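Local coordinates for muramoyltetrapeptide carboxypeptidase (Oxalobacter formigenes OXCC13, PDB 6UUK), which is a muramoyltetrapeptide carboxypeptidase, a serine LD-carboxypeptidase of the S66 family that removes the terminal D-alanine from cell-wall tetrapeptides, at the interface of chains A and B. Sequence-based numbering; all coordinates share one arbitrary frame. Chains: chain A/B, Muramoyltetrapeptide carboxypeptidase.

The interface of chains A and B. Residues chain A 95-97, 131; chain B 251, 253, 288, 291.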
loop_
_atom_site.group_PDB
_atom_site.type_symbol
_atom_site.label_atom_id
_atom_site.label_comp_id
_atom_site.label_asym_id
_atom_site.label_seq_id
_atom_site.Cartn_x
_atom_site.Cartn_y
_atom_site.Cartn_z
ATOM N N GLU A 95 -8.619 9.410 -20.595
ATOM C CA GLU A 95 -7.709 8.291 -20.312
ATOM C C GLU A 95 -8.511 7.200 -19.604
ATOM O O GLU A 95 -9.564 6.792 -20.120
ATOM C CB GLU A 95 -6.497 8.818 -19.553
ATOM C CG GLU A 95 -5.748 9.928 -20.271
ATOM C CD GLU A 95 -4.652 10.535 -19.416
ATOM O OE1 GLU A 95 -4.636 10.274 -18.195
ATOM O OE2 GLU A 95 -3.806 11.272 -19.966
ATOM N N ARG A 96 -8.067 6.702 -18.448
ATOM C CA ARG A 96 -8.798 5.675 -17.718
ATOM C C ARG A 96 -10.048 6.209 -17.037
ATOM O O ARG A 96 -10.883 5.411 -16.599
ATOM C CB ARG A 96 -7.893 5.038 -16.662
ATOM C CG ARG A 96 -6.546 4.576 -17.177
ATOM C CD ARG A 96 -5.596 4.310 -16.024
ATOM N NE ARG A 96 -6.228 3.524 -14.968
ATOM C CZ ARG A 96 -6.167 2.200 -14.881
ATOM N NH1 ARG A 96 -6.775 1.571 -13.886
ATOM N NH2 ARG A 96 -5.494 1.504 -15.788
ATOM N N PHE A 97 -10.195 7.525 -16.935
ATOM C CA PHE A 97 -11.252 8.143 -16.151
ATOM C C PHE A 97 -12.393 8.607 -17.048
ATOM O O PHE A 97 -12.223 8.832 -18.249
ATOM C CB PHE A 97 -10.694 9.324 -15.350
ATOM C CG PHE A 97 -9.365 9.042 -14.705
ATOM C CD1 PHE A 97 -9.297 8.458 -13.451
ATOM C CD2 PHE A 97 -8.183 9.355 -15.358
ATOM C CE1 PHE A 97 -8.075 8.196 -12.858
ATOM C CE2 PHE A 97 -6.959 9.094 -14.770
ATOM C CZ PHE A 97 -6.906 8.514 -13.520
ATOM N N ARG A 131 -7.806 11.464 -6.293
ATOM C CA ARG A 131 -7.621 12.736 -6.980
ATOM C C ARG A 131 -8.726 13.723 -6.631
ATOM O O ARG A 131 -8.515 14.940 -6.694
ATOM C CB ARG A 131 -7.582 12.520 -8.494
ATOM C CG ARG A 131 -6.401 11.714 -9.005
ATOM C CD ARG A 131 -6.421 11.673 -10.526
ATOM N NE ARG A 131 -5.182 11.157 -11.097
ATOM C CZ ARG A 131 -4.895 11.182 -12.394
ATOM N NH1 ARG A 131 -5.761 11.702 -13.254
ATOM N NH2 ARG A 131 -3.744 10.692 -12.834
ATOM N N HIS B 251 1.406 -1.144 -12.025
ATOM C CA HIS B 251 0.846 -0.259 -13.029
ATOM C C HIS B 251 1.036 1.192 -12.587
ATOM O O HIS B 251 0.986 1.493 -11.391
ATOM C CB HIS B 251 -0.637 -0.566 -13.230
ATOM C CG HIS B 251 -1.187 -0.106 -14.545
ATOM N ND1 HIS B 251 -1.546 1.202 -14.788
ATOM C CD2 HIS B 251 -1.456 -0.786 -15.684
ATOM C CE1 HIS B 251 -2.004 1.311 -16.021
ATOM N NE2 HIS B 251 -1.962 0.118 -16.587
ATOM N N TYR B 253 -0.792 3.642 -12.350
ATOM C CA TYR B 253 -1.814 4.156 -11.443
ATOM C C TYR B 253 -1.578 3.671 -10.018
ATOM O O TYR B 253 -1.917 4.377 -9.062
ATOM C CB TYR B 253 -3.216 3.769 -11.930
ATOM C CG TYR B 253 -3.683 2.375 -11.559
ATOM C CD1 TYR B 253 -4.368 2.140 -10.372
ATOM C CD2 TYR B 253 -3.469 1.302 -12.410
ATOM C CE1 TYR B 253 -4.803 0.872 -10.037
ATOM C CE2 TYR B 253 -3.901 0.030 -12.084
ATOM C CZ TYR B 253 -4.568 -0.178 -10.897
ATOM O OH TYR B 253 -4.999 -1.443 -10.571
ATOM N N ASP B 288 -6.381 1.901 -20.865
ATOM C CA ASP B 288 -5.698 3.065 -20.313
ATOM C C ASP B 288 -5.966 4.313 -21.144
ATOM O O ASP B 288 -5.973 5.424 -20.602
ATOM C CB ASP B 288 -4.196 2.797 -20.217
ATOM C CG ASP B 288 -3.859 1.738 -19.188
ATOM O OD1 ASP B 288 -4.479 1.742 -18.104
ATOM O OD2 ASP B 288 -2.977 0.899 -19.463
ATOM N N TYR B 291 -3.041 6.515 -21.027
ATOM C CA TYR B 291 -2.451 6.645 -19.702
ATOM C C TYR B 291 -1.240 5.730 -19.583
ATOM O O TYR B 291 -1.310 4.544 -19.921
ATOM C CB TYR B 291 -3.477 6.312 -18.619
ATOM C CG TYR B 291 -2.998 6.616 -17.217
ATOM C CD1 TYR B 291 -2.345 5.653 -16.457
ATOM C CD2 TYR B 291 -3.194 7.870 -16.654
ATOM C CE1 TYR B 291 -1.904 5.929 -15.177
ATOM C CE2 TYR B 291 -2.756 8.157 -15.374
ATOM C CZ TYR B 291 -2.113 7.183 -14.640
ATOM O OH TYR B 291 -1.676 7.463 -13.366
#
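A loop of chain A, residues A:Glu95 to A:Phe97, meets the start of helix 252-264, the 3-10 turn 286-288 and the loop residue B:Tyr291 that follows it, in a two-fold symmetric interface between copies of the protein that may represent a dimer. A:Arg96 carries the patch, burying 90 Å² of its surface. Its chain leaves beside the backbone N and bends at chi3 (46°), which brings the guanidinium group between B:Asp288 and the B:Tyr253 ring. There NH2 of A:Arg96 forms a salt bridge and hydrogen bond of 2.5 Å to OD1 of B:Asp288; NH2 meets the oxygen nearly along its C-O axis, and OD1 lies close to the guanidinium plane. NE2 of B:His251 donates to OD2 of B:Asp288 over 3.1 Å from the syn side but tilted out of the carboxylate plane, with OD2 in the imidazole plane, and so helps fix the rotation of the acid. The other amino group, NH1 of A:Arg96, lies over the face of the B:Tyr253 ring, 3.8 Å from its centroid, with the guanidinium and ring planes only 16° apart; this cation-pi stack is offset toward the CD2-CE2 rim. CD of A:Arg96 packs over one face of the B:Tyr291 ring, 3.5 Å from CD1 of B:Tyr291. An alanine in place of A:Arg96 would probably leave the B:Asp288 carboxylate without its cross-chain cation and the B:Tyr253 face without its stacking partner. B:Tyr291, its CG anti to the backbone N (chi1 -172°), offers this face to A:Arg96 and its edge to A:Glu95. The carboxylate oxygen OE1 of A:Glu95 lies in the ring plane, 3.2 Å from CD2 of B:Tyr291. The patch centre is about 14 Å from A:Ser152, the predicted nucleophile; the structure alone does not show whether the interface influences catalysis. Near the outer edge of the same ring, the A:Arg131 guanidinium, one face against CZ of A:Phe97, brings NH2 to 3.7 Å from CE2 of B:Tyr291.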